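Local atomic coordinates of DNA polymerase (Pyrobaculum calidifontis, PDB entry 5MDN), a protein that probably catalyses template-directed DNA synthesis, adding deoxyribonucleotides from their triphosphates to a growing DNA strand with release of diphosphate. Residues A[68-73]-A[81-86]; A[313-318]-A[730-735]; A[418-423]-A[588-593]; A[457-462]-A[530-535]. All coordinates share one frame; numbering follows the deposited sequence.

Contact 1 of 4, residues A[68-73]-A[81-86]; sequences EVVERR and FLKVVA
Residues 68-73 and 81-86 are the two arms of an antiparallel beta hairpin, made of strands 64-74 and 77-86, at one border of a four-stranded sheet in the N-terminal part of the chain. Two hydrogen-bonded pairs join the arms. Val70 and Phe81 exchange nearly straight bonds lying in the carbonyl planes, Val70 N to Phe81 O at 3.0 Å and Phe81 N to Val70 O at 2.9 Å. At the other pair both donors sit above the carbonyl planes: Lys83 N reaches Glu68 O at 2.7 Å, and Glu68 N gives its hydrogen to Lys83 O at 3.1 Å. The peptide groups of Leu82 and Val84 face the other way and bond to Ala44 and Phe42 of strand 41-46, so strand 77-86 is held on both flanks. Val69 and Leu82 form the intervening non-hydrogen-bonded pair, their side chains side by side toward helix 51-58. On the opposite face, Val70 CG2, in the crowded position between N and C, packs against Phe81 CB. The Phe81 ring turns an edge to Arg72 O. Lys83, fully extended, makes a cation-pi contact with Tyr41 and runs alongside Glu68. Their opposite charges would probably attract, but at 4.3 Å from Glu68 OE1 to Lys83 NZ they lie beyond a salt bridge; the closest side-chain approach is Glu68 OE1 to Lys83 CD, 3.8 Å.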
# COMPACT_ATOMS: atom_id res chain seq x y z
N GLU A 68 32.75 0.24 -20.78
CA GLU A 68 33.14 -1.15 -20.94
C GLU A 68 32.24 -1.85 -21.95
O GLU A 68 31.13 -1.40 -22.24
CB GLU A 68 33.10 -1.88 -19.59
CG GLU A 68 33.98 -1.27 -18.52
CD GLU A 68 33.81 -1.94 -17.17
OE1 GLU A 68 32.94 -2.84 -17.06
OE2 GLU A 68 34.53 -1.57 -16.22
N VAL A 69 32.74 -2.96 -22.48
CA VAL A 69 31.98 -3.84 -23.36
C VAL A 69 31.60 -5.07 -22.55
O VAL A 69 32.48 -5.77 -22.03
CB VAL A 69 32.77 -4.21 -24.62
CG1 VAL A 69 31.90 -5.00 -25.58
CG2 VAL A 69 33.32 -2.96 -25.29
N VAL A 70 30.30 -5.35 -22.46
CA VAL A 70 29.80 -6.47 -21.68
C VAL A 70 28.89 -7.32 -22.55
O VAL A 70 28.32 -6.86 -23.54
CB VAL A 70 29.05 -6.01 -20.41
CG1 VAL A 70 30.01 -5.36 -19.43
CG2 VAL A 70 27.92 -5.06 -20.78
N GLU A 71 28.76 -8.59 -22.16
CA GLU A 71 27.83 -9.53 -22.78
C GLU A 71 26.80 -9.93 -21.74
O GLU A 71 27.15 -10.51 -20.71
CB GLU A 71 28.57 -10.77 -23.31
CG GLU A 71 27.68 -11.71 -24.10
CD GLU A 71 28.23 -13.13 -24.14
OE1 GLU A 71 29.47 -13.28 -24.20
OE2 GLU A 71 27.43 -14.08 -24.12
N ARG A 72 25.53 -9.62 -22.01
CA ARG A 72 24.45 -9.99 -21.12
C ARG A 72 23.27 -10.50 -21.94
O ARG A 72 23.28 -10.45 -23.18
CB ARG A 72 24.02 -8.81 -20.24
CG ARG A 72 25.18 -8.03 -19.64
CD ARG A 72 24.84 -7.40 -18.31
NE ARG A 72 26.03 -6.81 -17.70
CZ ARG A 72 26.96 -7.50 -17.06
NH1 ARG A 72 26.85 -8.82 -16.94
NH2 ARG A 72 28.01 -6.88 -16.55
N ARG A 73 22.26 -11.00 -21.24
CA ARG A 73 21.07 -11.52 -21.88
C ARG A 73 20.02 -10.43 -22.04
O ARG A 73 19.94 -9.50 -21.23
CB ARG A 73 20.49 -12.68 -21.07
CG ARG A 73 21.50 -13.74 -20.68
CD ARG A 73 20.88 -14.76 -19.74
NE ARG A 73 19.91 -15.61 -20.43
CZ ARG A 73 19.23 -16.59 -19.84
NH1 ARG A 73 19.41 -16.84 -18.55
NH2 ARG A 73 18.37 -17.31 -20.54
N PHE A 81 26.51 -5.23 -25.06
CA PHE A 81 26.16 -3.88 -24.64
C PHE A 81 27.42 -3.08 -24.34
O PHE A 81 28.48 -3.63 -24.05
CB PHE A 81 25.27 -3.88 -23.38
CG PHE A 81 23.95 -4.55 -23.56
CD1 PHE A 81 22.87 -3.86 -24.09
CD2 PHE A 81 23.76 -5.87 -23.16
CE1 PHE A 81 21.65 -4.47 -24.24
CE2 PHE A 81 22.53 -6.48 -23.31
CZ PHE A 81 21.47 -5.78 -23.85
N LEU A 82 27.28 -1.76 -24.42
CA LEU A 82 28.23 -0.84 -23.83
C LEU A 82 27.76 -0.48 -22.43
O LEU A 82 26.63 -0.01 -22.25
CB LEU A 82 28.38 0.43 -24.68
CG LEU A 82 28.93 0.27 -26.10
CD1 LEU A 82 29.19 1.63 -26.72
CD2 LEU A 82 30.19 -0.58 -26.11
N LYS A 83 28.62 -0.69 -21.43
CA LYS A 83 28.31 -0.35 -20.05
C LYS A 83 28.93 1.02 -19.76
O LYS A 83 30.10 1.13 -19.39
CB LYS A 83 28.81 -1.42 -19.09
CG LYS A 83 28.49 -1.13 -17.63
CD LYS A 83 29.23 -2.07 -16.69
CE LYS A 83 28.75 -1.90 -15.26
NZ LYS A 83 29.61 -2.63 -14.28
N VAL A 84 28.13 2.07 -19.94
CA VAL A 84 28.59 3.43 -19.70
C VAL A 84 28.53 3.70 -18.20
O VAL A 84 27.48 3.55 -17.57
CB VAL A 84 27.73 4.44 -20.47
CG1 VAL A 84 28.19 5.86 -20.18
CG2 VAL A 84 27.77 4.15 -21.97
N VAL A 85 29.66 4.12 -17.64
CA VAL A 85 29.80 4.31 -16.20
C VAL A 85 30.01 5.80 -15.94
O VAL A 85 31.05 6.36 -16.30
CB VAL A 85 30.96 3.48 -15.63
CG1 VAL A 85 31.00 3.60 -14.11
CG2 VAL A 85 30.83 2.02 -16.05
N ALA A 86 29.02 6.43 -15.32
CA ALA A 86 29.10 7.83 -14.96
C ALA A 86 29.93 8.01 -13.69
O ALA A 86 30.17 7.07 -12.93
CB ALA A 86 27.71 8.42 -14.76

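Contact 2 of 4, residues A[313-318]-A[730-735]; sequences GHKVYE and MPYIFV
The imidazole of His314 carries Lys315 CG over one face, offset toward the rim, and turns its edge to the face of Tyr732. The two rings form an offset edge-to-face pair with centroids 5.2 Å apart and planes at 77°. CE2 of Tyr732 lies in the plane of the imidazole, while Lys315 CE comes to an edge of the phenol ring. Tyr317 has Glu318 CB over the centre of one face and His314 O in plane at its edge; the hydroxyls of Tyr317 and Tyr732 meet tip to tip, OH to OH 4.1 Å. No hydrogen bond crosses this contact: His314 ND1 stays 3.5 Å from Tyr732 OH, and Ile733 CD1 makes a van der Waals contact with Tyr317 OH at 4.1 Å. Lys315 NZ forms a salt bridge with Glu318 OE2 at 3.3 Å, within its own segment, the hydrogen bond in it being weak. Tyr732 is presented by a type I turn, Pro731 to Phe734, closed by the bond from Phe734 N to Pro731 O. This surface contact joins the start of helix 316-320, whose Tyr317 touches Tyr173 just beyond strand 165-172 of the exonuclease sheet, to the end of hairpin 716-718/729-731, with Trp678 packing edge-to-face with His314 and Ile676 lying against Tyr732.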
# COMPACT_ATOMS: atom_id res chain seq x y z
N GLY A 313 -13.32 14.70 14.31
CA GLY A 313 -12.01 15.27 14.02
C GLY A 313 -12.03 16.73 13.63
O GLY A 313 -11.08 17.46 13.92
N HIS A 314 -13.08 17.17 12.94
CA HIS A 314 -13.16 18.57 12.53
C HIS A 314 -13.32 19.55 13.69
O HIS A 314 -13.38 20.76 13.44
CB HIS A 314 -14.32 18.74 11.54
CG HIS A 314 -15.67 18.51 12.13
ND1 HIS A 314 -16.57 19.53 12.36
CD2 HIS A 314 -16.28 17.37 12.54
CE1 HIS A 314 -17.68 19.03 12.88
NE2 HIS A 314 -17.53 17.72 13.00
N LYS A 315 -13.41 19.08 14.93
CA LYS A 315 -13.58 19.95 16.09
C LYS A 315 -12.55 19.65 17.17
O LYS A 315 -12.88 19.42 18.34
CB LYS A 315 -14.99 19.82 16.67
CG LYS A 315 -16.10 20.10 15.68
CD LYS A 315 -17.46 20.04 16.37
CE LYS A 315 -18.18 21.38 16.27
NZ LYS A 315 -19.52 21.33 16.93
N VAL A 316 -11.26 19.64 16.81
CA VAL A 316 -10.25 19.55 17.85
C VAL A 316 -9.98 20.92 18.45
O VAL A 316 -9.58 21.03 19.62
CB VAL A 316 -8.95 18.90 17.34
CG1 VAL A 316 -9.26 17.73 16.42
CG2 VAL A 316 -8.06 19.91 16.66
N TYR A 317 -10.17 22.00 17.68
CA TYR A 317 -10.06 23.34 18.23
C TYR A 317 -11.08 23.56 19.35
O TYR A 317 -10.76 24.15 20.38
CB TYR A 317 -10.23 24.39 17.13
CG TYR A 317 -11.66 24.60 16.67
CD1 TYR A 317 -12.23 23.77 15.71
CD2 TYR A 317 -12.43 25.63 17.20
CE1 TYR A 317 -13.54 23.96 15.30
CE2 TYR A 317 -13.74 25.82 16.79
CZ TYR A 317 -14.29 24.99 15.84
OH TYR A 317 -15.59 25.18 15.42
N GLU A 318 -12.31 23.08 19.14
CA GLU A 318 -13.36 23.28 20.13
C GLU A 318 -13.03 22.57 21.44
O GLU A 318 -13.23 23.14 22.52
CB GLU A 318 -14.70 22.83 19.54
CG GLU A 318 -15.90 23.11 20.42
CD GLU A 318 -17.19 23.14 19.61
OE1 GLU A 318 -17.39 24.14 18.89
OE2 GLU A 318 -17.99 22.18 19.68
N MET A 730 -25.47 26.31 3.86
CA MET A 730 -24.81 27.13 4.86
C MET A 730 -23.65 26.36 5.50
O MET A 730 -23.80 25.18 5.83
CB MET A 730 -25.80 27.55 5.95
CG MET A 730 -25.33 28.70 6.82
SD MET A 730 -26.58 29.20 8.02
CE MET A 730 -27.90 29.73 6.93
N PRO A 731 -22.49 26.99 5.68
CA PRO A 731 -21.41 26.34 6.43
C PRO A 731 -21.83 26.08 7.87
O PRO A 731 -22.65 26.81 8.45
CB PRO A 731 -20.25 27.35 6.35
CG PRO A 731 -20.56 28.19 5.16
CD PRO A 731 -22.05 28.26 5.06
N TYR A 732 -21.26 25.03 8.46
CA TYR A 732 -21.75 24.50 9.73
C TYR A 732 -21.44 25.39 10.92
O TYR A 732 -21.97 25.14 12.01
CB TYR A 732 -21.19 23.10 9.97
CG TYR A 732 -19.77 23.08 10.51
CD1 TYR A 732 -18.68 23.20 9.66
CD2 TYR A 732 -19.53 22.90 11.86
CE1 TYR A 732 -17.38 23.16 10.14
CE2 TYR A 732 -18.24 22.87 12.36
CZ TYR A 732 -17.17 23.00 11.50
OH TYR A 732 -15.89 22.97 11.99
N ILE A 733 -20.59 26.41 10.77
CA ILE A 733 -20.29 27.31 11.87
C ILE A 733 -21.25 28.49 11.93
O ILE A 733 -21.27 29.22 12.93
CB ILE A 733 -18.82 27.80 11.78
CG1 ILE A 733 -18.38 28.49 13.07
CG2 ILE A 733 -18.65 28.73 10.58
CD1 ILE A 733 -18.62 27.66 14.32
N PHE A 734 -22.07 28.67 10.90
CA PHE A 734 -22.94 29.83 10.82
C PHE A 734 -24.39 29.53 11.19
O PHE A 734 -25.24 30.42 11.09
CB PHE A 734 -22.85 30.43 9.41
CG PHE A 734 -21.45 30.84 9.04
CD1 PHE A 734 -20.71 31.65 9.89
CD2 PHE A 734 -20.88 30.40 7.85
CE1 PHE A 734 -19.43 32.03 9.56
CE2 PHE A 734 -19.60 30.77 7.51
CZ PHE A 734 -18.86 31.58 8.37
N VAL A 735 -24.69 28.30 11.60
CA VAL A 735 -25.99 28.00 12.19
C VAL A 735 -25.86 28.37 13.66
O VAL A 735 -25.41 27.56 14.48
CB VAL A 735 -26.40 26.53 11.99
CG1 VAL A 735 -27.75 26.26 12.63
CG2 VAL A 735 -26.43 26.19 10.50

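Contact 3 of 4, residues A[418-423]-A[588-593]; sequences VLDFSS and KVDKDY
Val418, in strand 416-420 of the five-stranded antiparallel palm sheet, faces both Asp590 and Lys591 of strand 588-593, a classic beta bulge. Val418 O accepts from Asp590 N at 2.6 Å, nearly along the C=O axis, and only weakly from Lys591 N; Val418 N donates to Lys591 O at 2.9 Å in a nearly straight bond. Val418 CG2, anti to its carbonyl carbon, meets the ring edge of Tyr593 at CE2, 3.6 Å away, while the Tyr593 hydroxyl bonds to Asp615. Leu419 lies on the other face and sets CD2 against Val589 CG2 at 3.7 Å. At Asp420, N bonds to Lys588 O, and CG lies anti to N, directing the carboxylate onward along the chain. There Asp420 OD1 takes the hydroxyl of Ser422 OG on its syn lone pair at 2.9 Å and Ser422 N from above the carboxylate plane, an Asx turn. An alanine in place of Asp420 would remove both of these bonds and would probably loosen the turn that leads out of the strand. The sequence from Asp420 matches motif A of family B polymerases, an active-site element in relatives. With Asp420 OD2 only 4.4 Å from Asp590 OD1, the two carboxylates would tend to raise each other's pKa and favour a nearby cation.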
# COMPACT_ATOMS: atom_id res chain seq x y z
N VAL A 418 -15.48 -18.82 0.94
CA VAL A 418 -14.72 -18.24 -0.16
C VAL A 418 -13.41 -19.02 -0.30
O VAL A 418 -12.61 -19.06 0.64
CB VAL A 418 -14.46 -16.75 0.06
CG1 VAL A 418 -13.63 -16.18 -1.09
CG2 VAL A 418 -15.77 -16.00 0.19
N LEU A 419 -13.20 -19.62 -1.46
CA LEU A 419 -12.02 -20.43 -1.72
C LEU A 419 -11.00 -19.60 -2.50
O LEU A 419 -11.34 -19.00 -3.53
CB LEU A 419 -12.38 -21.70 -2.49
CG LEU A 419 -13.32 -22.66 -1.77
CD1 LEU A 419 -13.84 -23.75 -2.70
CD2 LEU A 419 -12.63 -23.28 -0.56
N ASP A 420 -9.77 -19.58 -2.01
CA ASP A 420 -8.70 -18.78 -2.61
C ASP A 420 -8.04 -19.56 -3.74
O ASP A 420 -7.55 -20.67 -3.52
CB ASP A 420 -7.67 -18.38 -1.55
CG ASP A 420 -6.75 -17.28 -2.01
OD1 ASP A 420 -6.89 -16.82 -3.17
OD2 ASP A 420 -5.86 -16.87 -1.23
N PHE A 421 -8.04 -18.97 -4.94
CA PHE A 421 -7.42 -19.57 -6.11
C PHE A 421 -6.19 -18.80 -6.58
O PHE A 421 -5.80 -18.92 -7.75
CB PHE A 421 -8.43 -19.69 -7.25
CG PHE A 421 -9.23 -20.96 -7.23
CD1 PHE A 421 -10.37 -21.07 -6.45
CD2 PHE A 421 -8.85 -22.05 -8.00
CE1 PHE A 421 -11.11 -22.24 -6.43
CE2 PHE A 421 -9.59 -23.22 -7.99
CZ PHE A 421 -10.72 -23.31 -7.20
N SER A 422 -5.58 -17.99 -5.71
CA SER A 422 -4.50 -17.11 -6.14
C SER A 422 -3.23 -17.89 -6.51
O SER A 422 -2.48 -17.45 -7.39
CB SER A 422 -4.19 -16.08 -5.06
OG SER A 422 -5.27 -15.18 -4.89
N SER A 423 -2.98 -19.02 -5.86
CA SER A 423 -1.81 -19.83 -6.18
C SER A 423 -1.91 -20.50 -7.54
O SER A 423 -0.94 -21.13 -7.98
CB SER A 423 -1.58 -20.88 -5.10
OG SER A 423 -1.47 -20.29 -3.82
N LYS A 588 -7.24 -22.90 -0.31
CA LYS A 588 -7.51 -22.67 1.10
C LYS A 588 -8.74 -21.79 1.24
O LYS A 588 -8.99 -20.90 0.43
CB LYS A 588 -6.32 -22.01 1.81
CG LYS A 588 -6.46 -21.96 3.33
CD LYS A 588 -5.16 -21.54 4.03
CE LYS A 588 -4.06 -22.55 3.80
NZ LYS A 588 -4.44 -23.88 4.36
N VAL A 589 -9.51 -22.06 2.30
CA VAL A 589 -10.69 -21.26 2.61
C VAL A 589 -10.24 -19.88 3.06
O VAL A 589 -9.59 -19.72 4.10
CB VAL A 589 -11.54 -21.95 3.68
CG1 VAL A 589 -12.67 -21.03 4.11
CG2 VAL A 589 -12.09 -23.27 3.14
N ASP A 590 -10.59 -18.86 2.27
CA ASP A 590 -10.19 -17.50 2.59
C ASP A 590 -11.11 -16.88 3.64
O ASP A 590 -10.64 -16.31 4.63
CB ASP A 590 -10.16 -16.64 1.33
CG ASP A 590 -9.38 -15.36 1.51
OD1 ASP A 590 -8.28 -15.41 2.10
OD2 ASP A 590 -9.87 -14.29 1.07
N LYS A 591 -12.42 -17.00 3.44
CA LYS A 591 -13.39 -16.42 4.36
C LYS A 591 -14.51 -17.41 4.62
O LYS A 591 -14.94 -18.13 3.72
CB LYS A 591 -13.97 -15.11 3.80
CG LYS A 591 -12.96 -13.99 3.66
CD LYS A 591 -12.47 -13.50 5.01
CE LYS A 591 -11.35 -12.49 4.85
NZ LYS A 591 -11.86 -11.15 4.43
N ASP A 592 -14.98 -17.44 5.87
CA ASP A 592 -16.15 -18.23 6.26
C ASP A 592 -17.23 -17.23 6.69
O ASP A 592 -17.21 -16.74 7.82
CB ASP A 592 -15.81 -19.21 7.38
CG ASP A 592 -17.00 -20.05 7.81
OD1 ASP A 592 -18.04 -20.03 7.11
OD2 ASP A 592 -16.90 -20.74 8.85
N TYR A 593 -18.16 -16.95 5.79
CA TYR A 593 -19.21 -15.97 6.05
C TYR A 593 -20.46 -16.66 6.59
O TYR A 593 -20.89 -17.70 6.07
CB TYR A 593 -19.56 -15.21 4.77
CG TYR A 593 -18.49 -14.27 4.28
CD1 TYR A 593 -18.05 -13.21 5.07
CD2 TYR A 593 -17.93 -14.42 3.02
CE1 TYR A 593 -17.07 -12.34 4.62
CE2 TYR A 593 -16.96 -13.55 2.56
CZ TYR A 593 -16.53 -12.52 3.36
OH TYR A 593 -15.56 -11.66 2.91

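Contact 4 of 4, residues A[457-462]-A[530-535]; sequences VGHRFR and VAESVT
A bend through Val457, Gly458 and His459 leads into short strand 460-462 alongside helix 528-551, the backbones coming nearest at Val457 and Ser533, whose CA atoms are 6.6 Å apart. Gly458 has a positive phi in this bend, which by itself favours glycine. Ser533 is the centre of the contact. Its OG, anti to the carbonyl carbon, bonds back to Glu529 O within the helix and meets carbon atoms of Phe461 and His459: Phe461 CE1, at the ring edge, lies 3.1 Å from Ser533 OG, and His459 CB 3.4 Å from it. The hydroxyl is satisfied within its own helix, so these approaches need no hydrogen bond. The imidazole of His459 has Val457 O over the centre of one face and points NE2 at Glu532 OE1, a weak but fairly straight bond of 3.4 Å. Ring and carboxylate are nearly coplanar, 18° apart, and the glutamate reaches there with an extended chain. Farther round the same outer edge of the Phe461 ring, past CZ, Phe461 CE2 meets Val530 CG2 at 4.1 Å, the side chains crossing at about a right angle. An alanine at Phe461 would take away the ring edge resting on Ser533 and Val530 and would probably loosen the strand against the helix. The arrangement is that of a two-stranded antiparallel hairpin, 451-453 with 460-462, laid against a long helix that leads into palm strand 556-560.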
# COMPACT_ATOMS: atom_id res chain seq x y z
N VAL A 457 -6.81 -19.26 -27.15
CA VAL A 457 -6.27 -17.96 -27.52
C VAL A 457 -5.21 -18.17 -28.58
O VAL A 457 -4.94 -17.28 -29.40
CB VAL A 457 -5.74 -17.17 -26.31
CG1 VAL A 457 -4.48 -17.77 -25.79
CG2 VAL A 457 -5.53 -15.72 -26.72
N GLY A 458 -4.61 -19.37 -28.59
CA GLY A 458 -3.74 -19.83 -29.65
C GLY A 458 -2.33 -19.28 -29.63
O GLY A 458 -1.65 -19.33 -30.67
N HIS A 459 -1.86 -18.77 -28.50
CA HIS A 459 -0.47 -18.34 -28.41
C HIS A 459 0.44 -19.52 -28.10
O HIS A 459 0.05 -20.48 -27.43
CB HIS A 459 -0.31 -17.25 -27.36
CG HIS A 459 -1.12 -16.02 -27.64
ND1 HIS A 459 -1.12 -15.39 -28.86
CD2 HIS A 459 -1.98 -15.32 -26.86
CE1 HIS A 459 -1.93 -14.35 -28.82
NE2 HIS A 459 -2.46 -14.28 -27.61
N ARG A 460 1.67 -19.45 -28.60
CA ARG A 460 2.61 -20.56 -28.55
C ARG A 460 3.83 -20.19 -27.72
O ARG A 460 4.33 -19.06 -27.80
CB ARG A 460 3.04 -20.99 -29.95
CG ARG A 460 2.63 -20.02 -31.04
CD ARG A 460 2.90 -20.63 -32.40
NE ARG A 460 4.27 -21.13 -32.50
CZ ARG A 460 4.66 -22.09 -33.34
NH1 ARG A 460 3.79 -22.66 -34.16
NH2 ARG A 460 5.93 -22.46 -33.35
N PHE A 461 4.30 -21.14 -26.91
CA PHE A 461 5.38 -20.89 -25.97
C PHE A 461 6.38 -22.04 -25.99
O PHE A 461 6.03 -23.20 -26.23
CB PHE A 461 4.85 -20.71 -24.54
CG PHE A 461 4.03 -19.46 -24.35
CD1 PHE A 461 2.70 -19.44 -24.73
CD2 PHE A 461 4.58 -18.33 -23.77
CE1 PHE A 461 1.93 -18.30 -24.56
CE2 PHE A 461 3.81 -17.18 -23.60
CZ PHE A 461 2.49 -17.17 -23.99
N ARG A 462 7.61 -21.73 -25.72
CA ARG A 462 8.57 -22.77 -25.73
C ARG A 462 8.58 -23.49 -24.47
O ARG A 462 8.53 -22.92 -23.45
CB ARG A 462 9.95 -22.19 -25.91
CG ARG A 462 10.00 -21.09 -26.92
CD ARG A 462 11.29 -20.33 -26.77
NE ARG A 462 12.41 -21.23 -26.86
CZ ARG A 462 13.21 -21.29 -27.90
NH1 ARG A 462 12.99 -20.50 -28.94
NH2 ARG A 462 14.22 -22.14 -27.92
N VAL A 530 1.32 -13.08 -23.00
CA VAL A 530 1.53 -13.85 -21.78
C VAL A 530 0.31 -13.75 -20.87
O VAL A 530 -0.25 -14.76 -20.44
CB VAL A 530 2.80 -13.38 -21.05
CG1 VAL A 530 3.05 -14.24 -19.82
CG2 VAL A 530 4.00 -13.45 -21.99
N ALA A 531 -0.13 -12.52 -20.58
CA ALA A 531 -1.30 -12.32 -19.73
C ALA A 531 -2.52 -13.03 -20.29
O ALA A 531 -3.22 -13.76 -19.57
CB ALA A 531 -1.58 -10.83 -19.56
N GLU A 532 -2.80 -12.85 -21.58
CA GLU A 532 -3.95 -13.49 -22.20
C GLU A 532 -3.84 -15.01 -22.16
O GLU A 532 -4.86 -15.70 -22.03
CB GLU A 532 -4.12 -13.00 -23.63
CG GLU A 532 -4.55 -11.54 -23.74
CD GLU A 532 -4.70 -11.07 -25.17
OE1 GLU A 532 -4.27 -11.80 -26.09
OE2 GLU A 532 -5.25 -9.97 -25.38
N SER A 533 -2.63 -15.55 -22.27
CA SER A 533 -2.45 -16.99 -22.17
C SER A 533 -2.67 -17.48 -20.74
O SER A 533 -3.21 -18.57 -20.53
CB SER A 533 -1.06 -17.39 -22.67
OG SER A 533 -0.89 -17.03 -24.03
N VAL A 534 -2.24 -16.69 -19.75
CA VAL A 534 -2.44 -17.08 -18.36
C VAL A 534 -3.93 -17.11 -18.02
O VAL A 534 -4.40 -18.03 -17.33
CB VAL A 534 -1.66 -16.14 -17.42
CG1 VAL A 534 -1.95 -16.49 -15.96
CG2 VAL A 534 -0.17 -16.24 -17.69
N THR A 535 -4.69 -16.12 -18.49
CA THR A 535 -6.13 -16.10 -18.24
C THR A 535 -6.82 -17.29 -18.89
O THR A 535 -7.69 -17.92 -18.28
CB THR A 535 -6.74 -14.79 -18.74
OG1 THR A 535 -6.66 -14.74 -20.17
CG2 THR A 535 -6.01 -13.60 -18.16

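Overall arrangement
From the N terminus, contact 1 comes first and closes on itself, a local hairpin with seven residues between its segments. Contact 2 then opens at 313-318 and closes only at 730-735, spanning 411 residues and joining the exonuclease side of the molecule to the C-terminal part. Within that span, contact 3 ties strand 416-420 to edge strand 588-593 of the palm sheet, and contact 4 is nested inside it, holding hairpin 451-453/460-462 to helix 528-551. No two contacts cross. Contacts 3 and 4 are nearest neighbours by centres, about 26 Å apart, whereas contacts 1 and 2 lie on opposite sides of the chain's centre, about 63 Å apart.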